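DNA-(apurinic or apyrimidinic site) endonuclease 2 (PDB 6WCD) acts as a 3'-5' exonuclease and weak AP endonuclease in DNA repair, its catalytic domain forming the chain described here. Local coordinates at residues Y240-Y245 against S284-S289; P293-E296 against C301-K304; I126-C129 against E133-L136; P45-E50 against S54-S59. All coordinates share one frame; numbering follows the deposited sequence. Where two conformers were deposited one is given.

Contact 1 (Y240-Y245 against S284-S289); sequences YDSFRY and SEFLDS
Two serine torsions set up this contact. Ser-289 turns its OG away from its own backbone N (chi1 -179°), while Ser-242 tucks its OG between its N and its carbonyl carbon (chi1 66°). The hydroxyls then meet tip to tip, with Ser-242 OG 2.7 Å from Ser-289 OG, probably as a hydrogen bond. Ser-242 OG is also hydrogen-bonded to Ile-275 O, which helps to hold it. Ser-289 OG also comes within 3.3 Å of Phe-243 N, but the angle is too poor for a bond.

The aromatic side chains close in around this pair. Phe-286 brings CE2 to 3.5 Å from Ser-242 CB, meeting it obliquely to the ring. Ile-275, Leu-281 and Ala-305 also touch Phe-286. Phe-243 starts off away from the other segment. Its ring edge still meets the backbone of Ser-289, with CD1 3.4 Å from Ser-289 O and that oxygen near the ring plane. All four touching residues are buried.

Asp-241 stands at the N-cap position of the helix that begins with Ser-242. On the other side, Leu-287 and Asp-288 both face Phe-306, a classic beta bulge in the edge strand. The contact thus joins the start of helix 242-246, which follows strand 239-241 of one sheet, to strand 286-291, one of the two edge strands of the other sheet, as suits the two-sheet sandwich of the DNase I-like fold.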
loop_
_atom_site.group_PDB
_atom_site.type_symbol
_atom_site.label_atom_id
_atom_site.label_comp_id
_atom_site.label_asym_id
_atom_site.label_seq_id
_atom_site.Cartn_x
_atom_site.Cartn_y
_atom_site.Cartn_z
ATOM N N TYR A 240 -14.597 -0.949 -0.366
ATOM C CA TYR A 240 -14.809 -1.807 -1.508
ATOM C C TYR A 240 -13.453 -2.189 -2.126
ATOM O O TYR A 240 -12.550 -1.357 -2.243
ATOM C CB TYR A 240 -15.615 -1.114 -2.607
ATOM C CG TYR A 240 -17.081 -0.928 -2.394
ATOM C CD1 TYR A 240 -17.776 -1.667 -1.454
ATOM C CD2 TYR A 240 -17.792 -0.041 -3.202
ATOM C CE1 TYR A 240 -19.123 -1.505 -1.284
ATOM C CE2 TYR A 240 -19.149 0.120 -3.051
ATOM C CZ TYR A 240 -19.814 -0.613 -2.091
ATOM O OH TYR A 240 -21.169 -0.455 -1.922
ATOM N N ASP A 241 -13.388 -3.426 -2.592
ATOM C CA ASP A 241 -12.332 -3.941 -3.474
ATOM C C ASP A 241 -12.554 -3.368 -4.870
ATOM O O ASP A 241 -13.463 -3.799 -5.594
ATOM C CB ASP A 241 -12.429 -5.458 -3.456
ATOM C CG ASP A 241 -11.374 -6.169 -4.285
ATOM O OD1 ASP A 241 -10.659 -5.555 -5.097
ATOM O OD2 ASP A 241 -11.295 -7.413 -4.144
ATOM N N SER A 242 -11.785 -2.358 -5.236
ATOM C CA SER A 242 -12.153 -1.601 -6.434
ATOM C C SER A 242 -12.047 -2.452 -7.681
ATOM O O SER A 242 -12.809 -2.266 -8.623
ATOM C CB SER A 242 -11.285 -0.337 -6.550
ATOM O OG SER A 242 -9.884 -0.588 -6.779
ATOM N N PHE A 243 -11.050 -3.332 -7.760
ATOM C CA PHE A 243 -10.964 -4.183 -8.929
ATOM C C PHE A 243 -12.274 -4.921 -9.158
ATOM O O PHE A 243 -12.756 -5.009 -10.286
ATOM C CB PHE A 243 -9.829 -5.193 -8.809
ATOM C CG PHE A 243 -9.712 -6.141 -9.988
ATOM C CD1 PHE A 243 -9.324 -5.700 -11.239
ATOM C CD2 PHE A 243 -9.989 -7.479 -9.846
ATOM C CE1 PHE A 243 -9.304 -6.551 -12.326
ATOM C CE2 PHE A 243 -9.942 -8.332 -10.888
ATOM C CZ PHE A 243 -9.596 -7.892 -12.138
ATOM N N ARG A 244 -12.877 -5.471 -8.089
ATOM C CA ARG A 244 -14.091 -6.246 -8.272
ATOM C C ARG A 244 -15.331 -5.387 -8.425
ATOM O O ARG A 244 -16.348 -5.861 -8.938
ATOM C CB ARG A 244 -14.261 -7.212 -7.085
ATOM C CG ARG A 244 -13.279 -8.327 -7.126
ATOM C CD ARG A 244 -13.413 -9.221 -8.353
ATOM N NE ARG A 244 -12.393 -10.271 -8.317
ATOM C CZ ARG A 244 -12.042 -11.012 -9.364
ATOM N NH1 ARG A 244 -12.536 -10.781 -10.564
ATOM N NH2 ARG A 244 -11.113 -11.936 -9.209
ATOM N N TYR A 245 -15.280 -4.121 -8.026
ATOM C CA TYR A 245 -16.368 -3.218 -8.327
ATOM C C TYR A 245 -16.530 -3.099 -9.838
ATOM O O TYR A 245 -17.641 -3.031 -10.349
ATOM C CB TYR A 245 -16.071 -1.852 -7.690
ATOM C CG TYR A 245 -17.194 -0.841 -7.806
ATOM C CD1 TYR A 245 -17.196 0.109 -8.816
ATOM C CD2 TYR A 245 -18.222 -0.808 -6.879
ATOM C CE1 TYR A 245 -18.215 1.048 -8.924
ATOM C CE2 TYR A 245 -19.221 0.126 -6.983
ATOM C CZ TYR A 245 -19.228 1.031 -8.001
ATOM O OH TYR A 245 -20.242 1.957 -8.099
ATOM N N SER A 284 -18.261 7.188 -6.520
ATOM C CA SER A 284 -18.387 8.522 -7.122
ATOM C C SER A 284 -17.130 9.010 -7.832
ATOM O O SER A 284 -17.262 9.887 -8.705
ATOM C CB SER A 284 -18.759 9.557 -6.070
ATOM O OG SER A 284 -20.000 9.218 -5.497
ATOM N N GLU A 285 -15.945 8.544 -7.485
ATOM C CA GLU A 285 -14.736 9.099 -8.056
ATOM C C GLU A 285 -13.918 8.129 -8.885
ATOM O O GLU A 285 -13.059 8.579 -9.639
ATOM C CB GLU A 285 -13.835 9.679 -6.968
ATOM C CG GLU A 285 -14.565 10.742 -6.074
ATOM C CD GLU A 285 -14.984 12.022 -6.771
ATOM O OE1 GLU A 285 -14.342 12.382 -7.779
ATOM O OE2 GLU A 285 -15.963 12.687 -6.310
ATOM N N PHE A 286 -14.111 6.823 -8.747
ATOM C CA PHE A 286 -13.325 5.898 -9.547
ATOM C C PHE A 286 -13.925 5.730 -10.940
ATOM O O PHE A 286 -15.142 5.705 -11.124
ATOM C CB PHE A 286 -13.227 4.502 -8.898
ATOM C CG PHE A 286 -12.139 4.334 -7.874
ATOM C CD1 PHE A 286 -11.948 5.195 -6.828
ATOM C CD2 PHE A 286 -11.304 3.212 -7.943
ATOM C CE1 PHE A 286 -10.940 4.962 -5.871
ATOM C CE2 PHE A 286 -10.305 2.990 -6.995
ATOM C CZ PHE A 286 -10.134 3.862 -5.969
ATOM N N LEU A 287 -13.029 5.602 -11.929
ATOM C CA LEU A 287 -13.389 5.224 -13.278
ATOM C C LEU A 287 -13.088 3.754 -13.590
ATOM O O LEU A 287 -13.825 3.148 -14.400
ATOM C CB LEU A 287 -12.653 6.127 -14.287
ATOM C CG LEU A 287 -13.129 7.574 -14.275
ATOM C CD1 LEU A 287 -12.086 8.434 -14.970
ATOM C CD2 LEU A 287 -14.470 7.763 -14.933
ATOM N N ASP A 288 -11.989 3.234 -13.073
ATOM C CA ASP A 288 -11.616 1.848 -13.328
ATOM C C ASP A 288 -10.559 1.442 -12.324
ATOM O O ASP A 288 -9.946 2.273 -11.655
ATOM C CB ASP A 288 -11.120 1.681 -14.756
ATOM C CG ASP A 288 -11.210 0.234 -15.290
ATOM O OD1 ASP A 288 -11.648 -0.718 -14.586
ATOM O OD2 ASP A 288 -10.862 0.068 -16.500
ATOM N N SER A 289 -10.352 0.132 -12.209
ATOM C CA SER A 289 -9.306 -0.464 -11.391
ATOM C C SER A 289 -8.919 -1.738 -12.101
ATOM O O SER A 289 -9.809 -2.535 -12.411
ATOM C CB SER A 289 -9.827 -0.738 -9.992
ATOM O OG SER A 289 -8.834 -1.288 -9.178
#

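Contact 2 (P293-E296 against C301-K304); sequences PEVE and CPVK
Val-295 and Pro-302 make the main apolar contact. The valine branch point meets the CD-CG edge of the proline ring, with Val-295 CB 3.6 Å from Pro-302 CD. Val-295 CG1 touches the same edge, 3.8 Å from Pro-302 CG. Val-295 CG2 stands slightly more distant, at 4.1 Å from Pro-302 CG. Both methyls therefore take part, and the two side chains run at a slant to each other.

The sulfur contact comes next. Cys-301 holds SG between its backbone N and carbonyl carbon (chi1 69°). This places SG beside the backbone of Pro-293, with Cys-301 SG 3.8 Å from Pro-293 CA. The proline side chain itself is looser, with Pro-293 CB 4.4 Å from Cys-301 SG.

Polar groups are served from outside, since the two segments share no hydrogen bond. Arg-264 NH2 bonds to both Pro-293 O and Val-295 O, so one guanidinium nitrogen ties together two carbonyls of the loop. The backbone of Cys-301 is paired with Thr-255, and that of Pro-302 with Met-292.

The four residues between the segments include Asp-299 and His-300. Asp-299 is a magnesium-binding residue, and His-300 probably contacts DNA. The contact closes the base of this loop, between strands 286-291 and 303-307. Val-295 and Pro-302 both rest on Trp-6 of strand 2-7, while Cys-301 touches Ile-291 of strand 286-291.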
loop_
_atom_site.group_PDB
_atom_site.type_symbol
_atom_site.label_atom_id
_atom_site.label_comp_id
_atom_site.label_asym_id
_atom_site.label_seq_id
_atom_site.Cartn_x
_atom_site.Cartn_y
_atom_site.Cartn_z
ATOM N N PRO A 293 -0.580 -6.967 -15.858
ATOM C CA PRO A 293 0.262 -8.166 -15.917
ATOM C C PRO A 293 1.417 -8.035 -16.899
ATOM O O PRO A 293 2.319 -8.906 -16.874
ATOM C CB PRO A 293 -0.726 -9.255 -16.359
ATOM C CG PRO A 293 -1.759 -8.584 -17.026
ATOM C CD PRO A 293 -1.925 -7.219 -16.361
ATOM N N GLU A 294 1.406 -7.000 -17.737
ATOM C CA GLU A 294 2.482 -6.776 -18.684
ATOM C C GLU A 294 3.747 -6.242 -18.060
ATOM O O GLU A 294 4.807 -6.267 -18.718
ATOM C CB GLU A 294 2.027 -5.796 -19.791
ATOM C CG GLU A 294 1.846 -4.312 -19.378
ATOM C CD GLU A 294 0.569 -3.983 -18.593
ATOM O OE1 GLU A 294 -0.245 -4.881 -18.324
ATOM O OE2 GLU A 294 0.384 -2.772 -18.272
ATOM N N VAL A 295 3.670 -5.713 -16.841
ATOM C CA VAL A 295 4.824 -5.096 -16.205
ATOM C C VAL A 295 5.658 -6.177 -15.536
ATOM O O VAL A 295 5.181 -6.838 -14.590
ATOM C CB VAL A 295 4.391 -4.049 -15.184
ATOM C CG1 VAL A 295 5.585 -3.435 -14.479
ATOM C CG2 VAL A 295 3.559 -2.976 -15.849
ATOM N N GLU A 296 6.908 -6.311 -15.966
ATOM C CA GLU A 296 7.831 -7.304 -15.434
ATOM C C GLU A 296 8.779 -6.701 -14.408
ATOM O O GLU A 296 8.815 -5.487 -14.214
ATOM C CB GLU A 296 8.614 -7.932 -16.582
ATOM C CG GLU A 296 7.662 -8.611 -17.573
ATOM C CD GLU A 296 8.357 -9.466 -18.610
ATOM O OE1 GLU A 296 9.344 -8.996 -19.217
ATOM O OE2 GLU A 296 7.906 -10.613 -18.816
ATOM N N CYS A 301 2.825 -8.396 -10.130
ATOM C CA CYS A 301 2.621 -7.294 -11.066
ATOM C C CYS A 301 1.843 -6.174 -10.397
ATOM O O CYS A 301 1.212 -6.373 -9.365
ATOM C CB CYS A 301 1.907 -7.739 -12.339
ATOM S SG CYS A 301 0.201 -8.197 -12.146
ATOM N N PRO A 302 1.874 -4.969 -10.948
ATOM C CA PRO A 302 1.136 -3.866 -10.346
ATOM C C PRO A 302 -0.371 -3.968 -10.538
ATOM O O PRO A 302 -0.888 -4.679 -11.416
ATOM C CB PRO A 302 1.641 -2.632 -11.113
ATOM C CG PRO A 302 2.871 -3.086 -11.813
ATOM C CD PRO A 302 2.643 -4.557 -12.107
ATOM N N VAL A 303 -1.064 -3.183 -9.723
ATOM C CA VAL A 303 -2.476 -2.857 -9.904
ATOM C C VAL A 303 -2.601 -1.333 -9.999
ATOM O O VAL A 303 -1.757 -0.588 -9.498
ATOM C CB VAL A 303 -3.349 -3.422 -8.788
ATOM C CG1 VAL A 303 -3.246 -4.951 -8.782
ATOM C CG2 VAL A 303 -2.912 -2.940 -7.408
ATOM N N LYS A 304 -3.612 -0.867 -10.729
ATOM C CA LYS A 304 -3.721 0.558 -11.038
ATOM C C LYS A 304 -5.173 0.988 -11.003
ATOM O O LYS A 304 -6.052 0.301 -11.527
ATOM C CB LYS A 304 -3.095 0.846 -12.408
ATOM C CG LYS A 304 -3.065 2.308 -12.819
ATOM C CD LYS A 304 -2.172 2.490 -14.060
ATOM C CE LYS A 304 -2.109 3.916 -14.433
ATOM N NZ LYS A 304 -1.163 3.992 -15.611
#

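Contact 3 (I126-C129 against E133-L136); sequences ILNC and EETL
This contact is the turn end of the beta hairpin formed by strands 119-127 and 133-142, where Ile-126 pairs with Glu-134 and Leu-127 with Glu-133. Ile-126 and Glu-134 are an antiparallel hydrogen-bonded pair. Ile-126 N bonds to Glu-134 O at 2.8 Å, and Glu-134 N returns to Ile-126 O at 2.9 Å. The same Ile-126 O receives a CA-H...O contact from Glu-133 CA at 3.3 Å.

Beyond the last bridge a side-chain bond links Asn-128 back to Glu-134. Asn-128 CG sits between its backbone N and carbonyl carbon (chi1 75°), which turns the amide toward Glu-134. Asn-128 ND2 donates to Glu-134 OE1 at 3.1 Å, with an N-H...O angle of 155°. The amide meets OE1 from above the carboxylate plane, and the two planes stand 77° apart. OE1 is also held by His-177 NE2. Asn-128 OD1 accepts from Glu-130 N and Lys-132 N, which fixes the amide rotation.

The apolar contacts are lighter. Ile-126 CD1 crosses to Leu-136 CB at 4.2 Å. Leu-127 CD2 lies 4.0 Å from Glu-133 CA. The carboxylate of Glu-133 turns to a salt bridge with Arg-125. The OD1 bond to Glu-130 N is an Asx turn, here leading into the connection of an antiparallel hairpin.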
loop_
_atom_site.group_PDB
_atom_site.type_symbol
_atom_site.label_atom_id
_atom_site.label_comp_id
_atom_site.label_asym_id
_atom_site.label_seq_id
_atom_site.Cartn_x
_atom_site.Cartn_y
_atom_site.Cartn_z
ATOM N N ILE A 126 -8.069 16.826 -2.537
ATOM C CA ILE A 126 -8.607 16.500 -3.858
ATOM C C ILE A 126 -9.867 17.337 -4.039
ATOM O O ILE A 126 -10.516 17.765 -3.081
ATOM C CB ILE A 126 -8.926 14.998 -4.065
ATOM C CG1 ILE A 126 -9.957 14.497 -3.029
ATOM C CG2 ILE A 126 -7.654 14.173 -4.101
ATOM C CD1 ILE A 126 -10.577 13.152 -3.373
ATOM N N LEU A 127 -10.228 17.589 -5.311
ATOM C CA LEU A 127 -11.502 18.187 -5.661
ATOM C C LEU A 127 -12.433 17.093 -6.157
ATOM O O LEU A 127 -12.078 16.349 -7.067
ATOM C CB LEU A 127 -11.317 19.268 -6.717
ATOM C CG LEU A 127 -10.462 20.454 -6.253
ATOM C CD1 LEU A 127 -10.106 21.317 -7.462
ATOM C CD2 LEU A 127 -11.212 21.262 -5.227
ATOM N N ASN A 128 -13.599 16.973 -5.541
ATOM C CA ASN A 128 -14.503 15.876 -5.847
ATOM C C ASN A 128 -15.411 16.227 -7.021
ATOM O O ASN A 128 -15.266 17.262 -7.682
ATOM C CB ASN A 128 -15.289 15.489 -4.579
ATOM C CG ASN A 128 -16.381 16.471 -4.222
ATOM O OD1 ASN A 128 -16.727 17.429 -4.931
ATOM N ND2 ASN A 128 -17.015 16.189 -3.086
ATOM N N CYS A 129 -16.424 15.393 -7.294
ATOM C CA CYS A 129 -17.199 15.617 -8.511
ATOM C C CYS A 129 -18.131 16.826 -8.435
ATOM O O CYS A 129 -18.695 17.217 -9.482
ATOM C CB CYS A 129 -17.980 14.345 -8.862
ATOM S SG CYS A 129 -19.050 13.708 -7.522
ATOM N N GLU A 133 -13.544 20.620 -2.051
ATOM C CA GLU A 133 -12.276 20.089 -1.576
ATOM C C GLU A 133 -12.493 19.105 -0.445
ATOM O O GLU A 133 -13.224 19.404 0.519
ATOM C CB GLU A 133 -11.370 21.225 -1.097
ATOM C CG GLU A 133 -9.909 20.807 -0.970
ATOM C CD GLU A 133 -8.986 21.987 -0.722
ATOM O OE1 GLU A 133 -9.356 23.122 -1.111
ATOM O OE2 GLU A 133 -7.900 21.780 -0.133
ATOM N N GLU A 134 -11.835 17.964 -0.551
ATOM C CA GLU A 134 -11.884 16.901 0.441
ATOM C C GLU A 134 -10.481 16.380 0.646
ATOM O O GLU A 134 -9.555 16.627 -0.116
ATOM C CB GLU A 134 -12.780 15.741 -0.015
ATOM C CG GLU A 134 -14.224 16.202 -0.196
ATOM C CD GLU A 134 -15.233 15.097 -0.005
ATOM O OE1 GLU A 134 -15.545 14.409 -0.997
ATOM O OE2 GLU A 134 -15.712 14.925 1.139
ATOM N N THR A 135 -10.296 15.603 1.714
ATOM C CA THR A 135 -9.039 14.939 1.979
ATOM C C THR A 135 -9.107 13.502 1.492
ATOM O O THR A 135 -10.150 12.839 1.648
ATOM C CB THR A 135 -8.750 14.982 3.484
ATOM O OG1 THR A 135 -8.701 16.347 3.908
ATOM C CG2 THR A 135 -7.459 14.283 3.811
ATOM N N LEU A 136 -8.016 13.021 0.906
ATOM C CA LEU A 136 -7.838 11.610 0.555
ATOM C C LEU A 136 -6.595 11.111 1.262
ATOM O O LEU A 136 -5.491 11.636 1.046
ATOM C CB LEU A 136 -7.662 11.464 -0.934
ATOM C CG LEU A 136 -7.275 10.103 -1.424
ATOM C CD1 LEU A 136 -8.391 9.101 -1.187
ATOM C CD2 LEU A 136 -6.956 10.126 -2.930
#

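Contact 4 (P45-E50 against S54-S59); sequences PSAIVE and SYFSFS. With EDO (1,2-ethanediol), chain E.
Ser-54 reaches Ala-47 through its first torsion, which sets OG between the backbone N and the carbonyl carbon (chi1 67°). From there OG donates to Ala-47 O at 2.5 Å, a short bond. The hydroxyl arrives almost head-on, with a C=O...O angle of 164°. Ser-54 OG is also hydrogen-bonded to Thr-322 OG1, and its backbone pairs with Thr-322 as well.

Phe-56 carries its ring opposite its own carbonyl carbon, beside the backbone N (chi1 -83°). This sends the far end of the ring to the helix backbone. Phe-56 CZ lies 3.4 Å from Ser-46 O, which sits at the ring edge, near its plane. That carbonyl oxygen is buried and has no hydrogen-bonding partner in the model. The ring also lies obliquely against Ala-47, with CZ 3.7 Å from Ala-47 CA. The methyl adds a lighter touch, Ala-47 CB to Phe-56 CE1 at 4.1 Å.

Helix 44-47 ends at this point, and Ile-48 is the first residue to leave helical geometry. The serine bond thus ties the last helical residue to strand 53-57, an outermost strand of the six-stranded sheet in the DNase I-like fold. Ala-69 of the next strand touches Phe-56.

Within the second segment, Phe-56 CB lies over one face of the Phe-58 ring, 3.5 Å above its plane and offset toward the rim. Ser-46 directs its hydroxyl to Asp-43 OD2. Glu-50 stretches out from the chain, and O1 of 1,2-ethanediol, probably from the crystallisation liquor, makes a weak hydrogen bond to Glu-50 OE2 at 3.3 Å.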
loop_
_atom_site.group_PDB
_atom_site.type_symbol
_atom_site.label_atom_id
_atom_site.label_comp_id
_atom_site.label_asym_id
_atom_site.label_seq_id
_atom_site.Cartn_x
_atom_site.Cartn_y
_atom_site.Cartn_z
ATOM N N PRO A 45 19.770 6.534 -4.657
ATOM C CA PRO A 45 19.077 6.382 -5.959
ATOM C C PRO A 45 17.735 5.706 -5.855
ATOM O O PRO A 45 16.899 5.923 -6.729
ATOM C CB PRO A 45 20.068 5.553 -6.783
ATOM C CG PRO A 45 21.427 5.905 -6.193
ATOM C CD PRO A 45 21.144 6.009 -4.682
ATOM N N SER A 46 17.503 4.849 -4.863
ATOM C CA SER A 46 16.221 4.194 -4.713
ATOM C C SER A 46 15.234 5.079 -3.990
ATOM O O SER A 46 14.033 4.816 -4.074
ATOM C CB SER A 46 16.406 2.879 -3.984
ATOM O OG SER A 46 17.146 1.955 -4.754
ATOM N N ALA A 47 15.682 6.072 -3.267
ATOM C CA ALA A 47 14.798 6.901 -2.447
ATOM C C ALA A 47 14.454 8.219 -3.101
ATOM O O ALA A 47 13.319 8.689 -2.943
ATOM C CB ALA A 47 15.447 7.157 -1.090
ATOM N N ILE A 48 15.374 8.846 -3.813
ATOM C CA ILE A 48 15.192 10.178 -4.374
ATOM C C ILE A 48 15.222 10.043 -5.883
ATOM O O ILE A 48 16.254 9.679 -6.476
ATOM C CB ILE A 48 16.243 11.152 -3.838
ATOM C CG1 ILE A 48 15.976 11.326 -2.333
ATOM C CG2 ILE A 48 16.085 12.535 -4.501
ATOM C CD1 ILE A 48 16.961 12.168 -1.620
ATOM N N VAL A 49 14.077 10.298 -6.527
ATOM C CA VAL A 49 13.957 10.163 -7.961
ATOM C C VAL A 49 13.501 11.491 -8.550
ATOM O O VAL A 49 12.505 12.071 -8.073
ATOM C CB VAL A 49 12.936 9.044 -8.306
ATOM C CG1 VAL A 49 12.834 8.893 -9.774
ATOM C CG2 VAL A 49 13.368 7.726 -7.677
ATOM N N GLU A 50 14.168 11.915 -9.596
ATOM C CA GLU A 50 13.815 13.162 -10.288
ATOM C C GLU A 50 12.354 13.130 -10.718
ATOM O O GLU A 50 11.905 12.166 -11.342
ATOM C CB GLU A 50 14.700 13.357 -11.510
ATOM C CG GLU A 50 14.447 14.678 -12.207
ATOM C CD GLU A 50 15.187 14.777 -13.534
ATOM O OE1 GLU A 50 16.192 14.057 -13.708
ATOM O OE2 GLU A 50 14.748 15.562 -14.403
ATOM N N SER A 54 9.089 11.604 -2.321
ATOM C CA SER A 54 8.793 10.271 -1.819
ATOM C C SER A 54 8.844 10.176 -0.313
ATOM O O SER A 54 9.513 10.948 0.359
ATOM C CB SER A 54 9.738 9.242 -2.415
ATOM O OG SER A 54 11.096 9.442 -1.949
ATOM N N TYR A 55 8.148 9.151 0.178
ATOM C CA TYR A 55 7.857 8.911 1.600
ATOM C C TYR A 55 8.032 7.430 1.859
ATOM O O TYR A 55 7.274 6.617 1.349
ATOM C CB TYR A 55 6.433 9.388 1.953
ATOM C CG TYR A 55 6.239 10.817 1.487
ATOM C CD1 TYR A 55 6.584 11.889 2.319
ATOM C CD2 TYR A 55 5.869 11.095 0.161
ATOM C CE1 TYR A 55 6.563 13.203 1.868
ATOM C CE2 TYR A 55 5.856 12.389 -0.306
ATOM C CZ TYR A 55 6.200 13.441 0.557
ATOM O OH TYR A 55 6.225 14.744 0.128
ATOM N N PHE A 56 9.025 7.095 2.660
ATOM C CA PHE A 56 9.399 5.702 2.928
ATOM C C PHE A 56 9.086 5.365 4.368
ATOM O O PHE A 56 9.245 6.213 5.269
ATOM C CB PHE A 56 10.899 5.448 2.710
ATOM C CG PHE A 56 11.297 5.187 1.290
ATOM C CD1 PHE A 56 11.141 6.100 0.306
ATOM C CD2 PHE A 56 11.884 3.981 0.977
ATOM C CE1 PHE A 56 11.520 5.829 -1.017
ATOM C CE2 PHE A 56 12.266 3.696 -0.302
ATOM C CZ PHE A 56 12.126 4.646 -1.311
ATOM N N SER A 57 8.770 4.114 4.602
ATOM C CA SER A 57 8.899 3.525 5.927
ATOM C C SER A 57 9.968 2.464 5.825
ATOM O O SER A 57 9.887 1.570 5.001
ATOM C CB SER A 57 7.580 2.936 6.407
ATOM O OG SER A 57 7.753 2.428 7.760
ATOM N N PHE A 58 10.993 2.617 6.633
ATOM C CA PHE A 58 12.130 1.716 6.672
ATOM C C PHE A 58 12.018 0.734 7.827
ATOM O O PHE A 58 11.740 1.139 8.963
ATOM C CB PHE A 58 13.397 2.529 6.873
ATOM C CG PHE A 58 13.629 3.587 5.867
ATOM C CD1 PHE A 58 14.092 3.294 4.614
ATOM C CD2 PHE A 58 13.473 4.926 6.210
ATOM C CE1 PHE A 58 14.370 4.260 3.684
ATOM C CE2 PHE A 58 13.708 5.944 5.286
ATOM C CZ PHE A 58 14.199 5.618 4.027
ATOM N N SER A 59 12.303 -0.527 7.556
ATOM C CA SER A 59 12.343 -1.498 8.630
ATOM C C SER A 59 13.433 -1.132 9.619
ATOM O O SER A 59 14.537 -0.735 9.242
ATOM C CB SER A 59 12.625 -2.856 8.087
ATOM O OG SER A 59 12.932 -3.765 9.121
HETATM C C1 EDO E . 10.825 14.505 -15.253
HETATM O O1 EDO E . 12.081 14.184 -15.867
HETATM C C2 EDO E . 11.054 15.534 -14.151
HETATM O O2 EDO E . 9.813 16.183 -13.835
#

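In the fold
Contacts 1, 2 and 4 all reach the six-stranded sheet. Contacts 1 and 2 each have one segment on its neighbouring strands 286-291 and 303-307, with centres 17 Å apart. They touch where Ser-289 OG packs 4.0 Å from Lys-304 O. Contact 4 is at the opposite edge, its centre 28 Å from that of contact 1. Contact 3 lies in the other sheet, which contact 1 also reaches through strand 239-241; they meet at Glu-285 OE2 and Cys-129 N, 2.9 Å apart and probably hydrogen-bonded. Contacts 1, 2 and 4 lie around the active site. Between side chains, Phe-243 is about 9 Å and Cys-301 about 7 Å from Asp-273, probably important for catalysis, and Phe-56 about 10 Å from the magnesium ligand Glu-34.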